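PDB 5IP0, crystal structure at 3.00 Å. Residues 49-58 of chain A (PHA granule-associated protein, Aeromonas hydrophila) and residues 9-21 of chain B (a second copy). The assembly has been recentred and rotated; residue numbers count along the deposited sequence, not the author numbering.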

# COMPACT_ATOMS: atom_id res chain seq x y z
N GLY A 49 -4.83 -3.65 18.55
CA GLY A 49 -4.48 -2.66 19.56
C GLY A 49 -5.71 -2.07 20.21
O GLY A 49 -5.74 -1.82 21.42
N LEU A 50 -6.76 -1.87 19.40
CA LEU A 50 -7.99 -1.26 19.88
C LEU A 50 -8.71 -2.18 20.86
O LEU A 50 -9.08 -1.77 21.97
N ASN A 51 -8.90 -3.44 20.47
CA ASN A 51 -9.64 -4.36 21.31
C ASN A 51 -8.86 -4.72 22.58
O ASN A 51 -9.46 -5.03 23.61
N GLN A 52 -7.52 -4.66 22.52
CA GLN A 52 -6.70 -4.78 23.73
C GLN A 52 -6.82 -3.57 24.63
O GLN A 52 -6.62 -3.67 25.85
N LEU A 53 -7.10 -2.41 24.04
CA LEU A 53 -7.25 -1.18 24.81
C LEU A 53 -8.58 -1.16 25.57
O LEU A 53 -8.63 -0.92 26.79
N GLN A 54 -9.67 -1.43 24.86
CA GLN A 54 -10.97 -1.61 25.50
C GLN A 54 -10.92 -2.74 26.51
O GLN A 54 -11.52 -2.66 27.59
N ALA A 55 -10.19 -3.81 26.18
CA ALA A 55 -10.12 -4.97 27.07
C ALA A 55 -9.40 -4.63 28.37
O ALA A 55 -9.94 -4.85 29.46
N VAL A 56 -8.23 -4.00 28.27
CA VAL A 56 -7.50 -3.60 29.47
C VAL A 56 -8.31 -2.57 30.26
O VAL A 56 -8.13 -2.43 31.48
N SER A 57 -9.19 -1.81 29.58
CA SER A 57 -10.06 -0.90 30.32
C SER A 57 -11.14 -1.65 31.09
O SER A 57 -11.45 -1.30 32.24
N LYS A 58 -11.71 -2.70 30.50
CA LYS A 58 -12.71 -3.43 31.27
C LYS A 58 -12.08 -4.28 32.36
O LYS A 58 -12.76 -4.60 33.34
N PHE B 9 -15.35 5.90 29.33
CA PHE B 9 -14.19 6.28 28.53
C PHE B 9 -13.91 5.29 27.41
O PHE B 9 -13.64 5.69 26.28
N THR B 10 -13.95 4.00 27.74
CA THR B 10 -13.71 2.95 26.75
C THR B 10 -14.69 3.05 25.58
O THR B 10 -14.37 2.63 24.46
N GLU B 11 -15.89 3.56 25.84
CA GLU B 11 -16.86 3.91 24.80
C GLU B 11 -16.19 4.63 23.63
O GLU B 11 -16.41 4.29 22.46
N GLN B 12 -15.34 5.62 23.94
CA GLN B 12 -14.71 6.44 22.91
C GLN B 12 -13.89 5.62 21.92
O GLN B 12 -13.64 6.07 20.80
N MET B 13 -13.46 4.42 22.33
CA MET B 13 -12.64 3.59 21.45
C MET B 13 -13.41 3.17 20.20
O MET B 13 -12.79 2.95 19.15
N GLN B 14 -14.74 3.06 20.28
CA GLN B 14 -15.53 2.85 19.07
C GLN B 14 -15.18 3.90 18.02
O GLN B 14 -14.95 3.58 16.84
N GLY B 15 -15.10 5.15 18.45
CA GLY B 15 -14.81 6.27 17.58
C GLY B 15 -13.40 6.31 17.06
O GLY B 15 -13.08 7.21 16.28
N PHE B 16 -12.53 5.38 17.47
CA PHE B 16 -11.27 5.23 16.75
C PHE B 16 -11.46 4.39 15.49
O PHE B 16 -10.89 4.71 14.44
N ALA B 17 -12.28 3.34 15.58
CA ALA B 17 -12.34 2.35 14.50
C ALA B 17 -12.87 2.97 13.21
O ALA B 17 -12.40 2.61 12.12
N ALA B 18 -13.82 3.90 13.31
CA ALA B 18 -14.35 4.50 12.09
C ALA B 18 -13.27 5.20 11.29
O ALA B 18 -12.96 4.75 10.17
N PRO B 19 -12.61 6.25 11.79
CA PRO B 19 -11.62 6.92 10.94
C PRO B 19 -10.43 6.03 10.60
O PRO B 19 -9.97 6.08 9.46
N LEU B 20 -9.94 5.22 11.55
CA LEU B 20 -8.76 4.40 11.28
C LEU B 20 -8.94 3.61 9.99
O LEU B 20 -8.21 3.81 9.02
N THR B 21 -9.95 2.74 9.97
CA THR B 21 -10.27 2.05 8.73
C THR B 21 -10.51 3.04 7.61
O THR B 21 -9.89 2.95 6.55

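The two stretches form a small, mainly apolar antiparallel helix contact, in which four side chains of chain A, spaced along one side of the helix, meet the N-terminal part of the chain B stretch and the helix that follows it. The axes of helix 49-58 and helix 14-21 run at 173° and come no closer than 10.5 Å, a separation that leaves room for side chains between them; together the two stretches bury 458 Å². Because the directions oppose, the early residues of the chain A stretch face the later residues of chain B, and Ser A57 lies near Thr B10.

Leu A50 contributes the largest covered area, 84 Å². Its CA-to-CB bond points toward chain B, and the m,t rotamer (chi1 -77°, chi2 -179°) directs the isobutyl group at chain B. CD2 of Leu A50 lies 3.8 Å from CB of Phe B16 and approaches that ring obliquely, and CD1 of Leu A50 sits 4.3 Å from CB of Ala B17 and 3.7 Å from CD1 of Leu B20. Phe B16 and Leu B20 also point toward chain A, both with chi1 in the m well, so that this leucine is received by a buried apolar surface.

One turn on, Leu A53 (t,p) also points toward chain B, and its CG is 4.2 Å from CG of Met B13. The methionine starts toward chain A, but its m,p conformation leads the end of the side chain away, although SD of Met B13 still lies 4.4 Å from CG of Leu A53. CB of Met B13 packs 3.4 Å from CG of Gln A54.

Gln A54 leaves its helix sideways, and the m,t rotamer then carries its end closer to chain B. Thr B10, with chi1 in the t well, points toward chain A; its OG1 is 3.6 Å from CG of Gln A54, where the backbones draw nearest, the CA atoms of Gln A54 and Thr B10 being 5.5 Å apart. At the tip of the side chain, OE1 of Gln A54 lies 2.9 Å from NE2 of Gln B14, whose CA-to-CB bond points away but whose m,m rotamer folds the amide back; whether this pair is hydrogen-bonded remains open.

Ser A57 closes the contact, its OG 3.1 Å from CB of Thr B10, a tight approach of oxygen to carbon. Its chi1 of 130° falls between wells. Within chain B, Thr B21 turns its hydroxyl back onto its own helix, with OG1 donating to O of Ala B17 at 2.8 Å.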

# COMPACT_ATOMS: atom_id res chain seq x y z
CB LEU A 50 -8.87 -0.92 18.68
CG LEU A 50 -8.40 0.33 17.93
CD1 LEU A 50 -9.31 0.66 16.75
CD2 LEU A 50 -8.36 1.48 18.92
CB ASN A 51 -10.00 -5.59 20.48
CG ASN A 51 -11.05 -5.28 19.41
OD1 ASN A 51 -11.54 -4.15 19.31
ND2 ASN A 51 -11.37 -6.27 18.59
CB GLN A 52 -5.24 -5.00 23.35
CG GLN A 52 -4.39 -5.50 24.50
CD GLN A 52 -3.02 -5.93 24.05
OE1 GLN A 52 -2.36 -6.71 24.74
NE2 GLN A 52 -2.58 -5.45 22.89
CB LEU A 53 -7.11 -0.02 23.84
CG LEU A 53 -7.04 1.40 24.29
CD1 LEU A 53 -5.93 1.45 25.29
CD2 LEU A 53 -6.66 2.12 23.03
CB GLN A 54 -12.02 -1.95 24.45
CG GLN A 54 -12.35 -0.83 23.50
CD GLN A 54 -13.48 -1.20 22.55
OE1 GLN A 54 -14.55 -0.59 22.55
NE2 GLN A 54 -13.24 -2.22 21.72
CB ALA A 55 -9.39 -6.11 26.36
CB VAL A 56 -6.10 -3.10 29.08
CG1 VAL A 56 -6.12 -1.59 28.78
CG2 VAL A 56 -5.09 -3.44 30.16
CB SER A 57 -10.74 0.08 29.37
OG SER A 57 -12.15 0.12 29.62
CB LYS A 58 -13.60 -4.29 30.35
CG LYS A 58 -14.63 -3.47 29.56
CD LYS A 58 -15.65 -4.31 28.76
CE LYS A 58 -15.10 -4.97 27.51
NZ LYS A 58 -16.23 -5.48 26.69
CB PHE B 9 -12.95 6.41 29.42
CG PHE B 9 -11.66 6.21 28.67
CD1 PHE B 9 -11.08 7.26 27.97
CD2 PHE B 9 -11.03 4.97 28.66
CE1 PHE B 9 -9.90 7.08 27.28
CE2 PHE B 9 -9.86 4.79 27.97
CZ PHE B 9 -9.29 5.84 27.28
CB THR B 10 -13.81 1.57 27.40
OG1 THR B 10 -13.94 0.57 26.38
CG2 THR B 10 -15.01 1.49 28.33
CB GLU B 11 -17.95 4.77 25.43
CG GLU B 11 -17.42 5.53 26.66
CD GLU B 11 -18.46 6.34 27.39
OE1 GLU B 11 -19.26 5.74 28.15
OE2 GLU B 11 -18.47 7.59 27.23
CB GLN B 12 -13.81 7.48 23.56
CG GLN B 12 -13.34 8.51 22.58
CD GLN B 12 -14.25 9.72 22.54
OE1 GLN B 12 -15.04 9.92 23.46
NE2 GLN B 12 -14.14 10.52 21.49
CB MET B 13 -12.14 2.36 22.21
CG MET B 13 -10.81 2.56 22.94
SD MET B 13 -10.86 3.49 24.49
CE MET B 13 -10.48 5.15 23.94
CB GLN B 14 -17.02 2.89 19.39
CG GLN B 14 -17.48 1.92 20.47
CD GLN B 14 -17.42 0.47 20.02
OE1 GLN B 14 -18.41 -0.07 19.51
NE2 GLN B 14 -16.27 -0.17 20.22
CB PHE B 16 -10.21 4.57 17.64
CG PHE B 16 -9.53 5.51 18.59
CD1 PHE B 16 -8.74 6.54 18.12
CD2 PHE B 16 -9.66 5.34 19.97
CE1 PHE B 16 -8.11 7.41 19.01
CE2 PHE B 16 -9.03 6.19 20.87
CZ PHE B 16 -8.26 7.23 20.39
CB ALA B 17 -13.20 1.16 14.92
CB ALA B 18 -15.52 5.42 12.41
CB PRO B 19 -11.20 8.14 11.76
CG PRO B 19 -12.21 8.27 12.83
CD PRO B 19 -12.65 6.88 13.12
CB LEU B 20 -8.46 3.46 12.44
CG LEU B 20 -7.73 4.15 13.59
CD1 LEU B 20 -7.55 3.22 14.79
CD2 LEU B 20 -6.41 4.65 13.10
CB THR B 21 -11.48 1.15 8.93
OG1 THR B 21 -11.48 0.65 10.27
CG2 THR B 21 -11.41 -0.03 7.97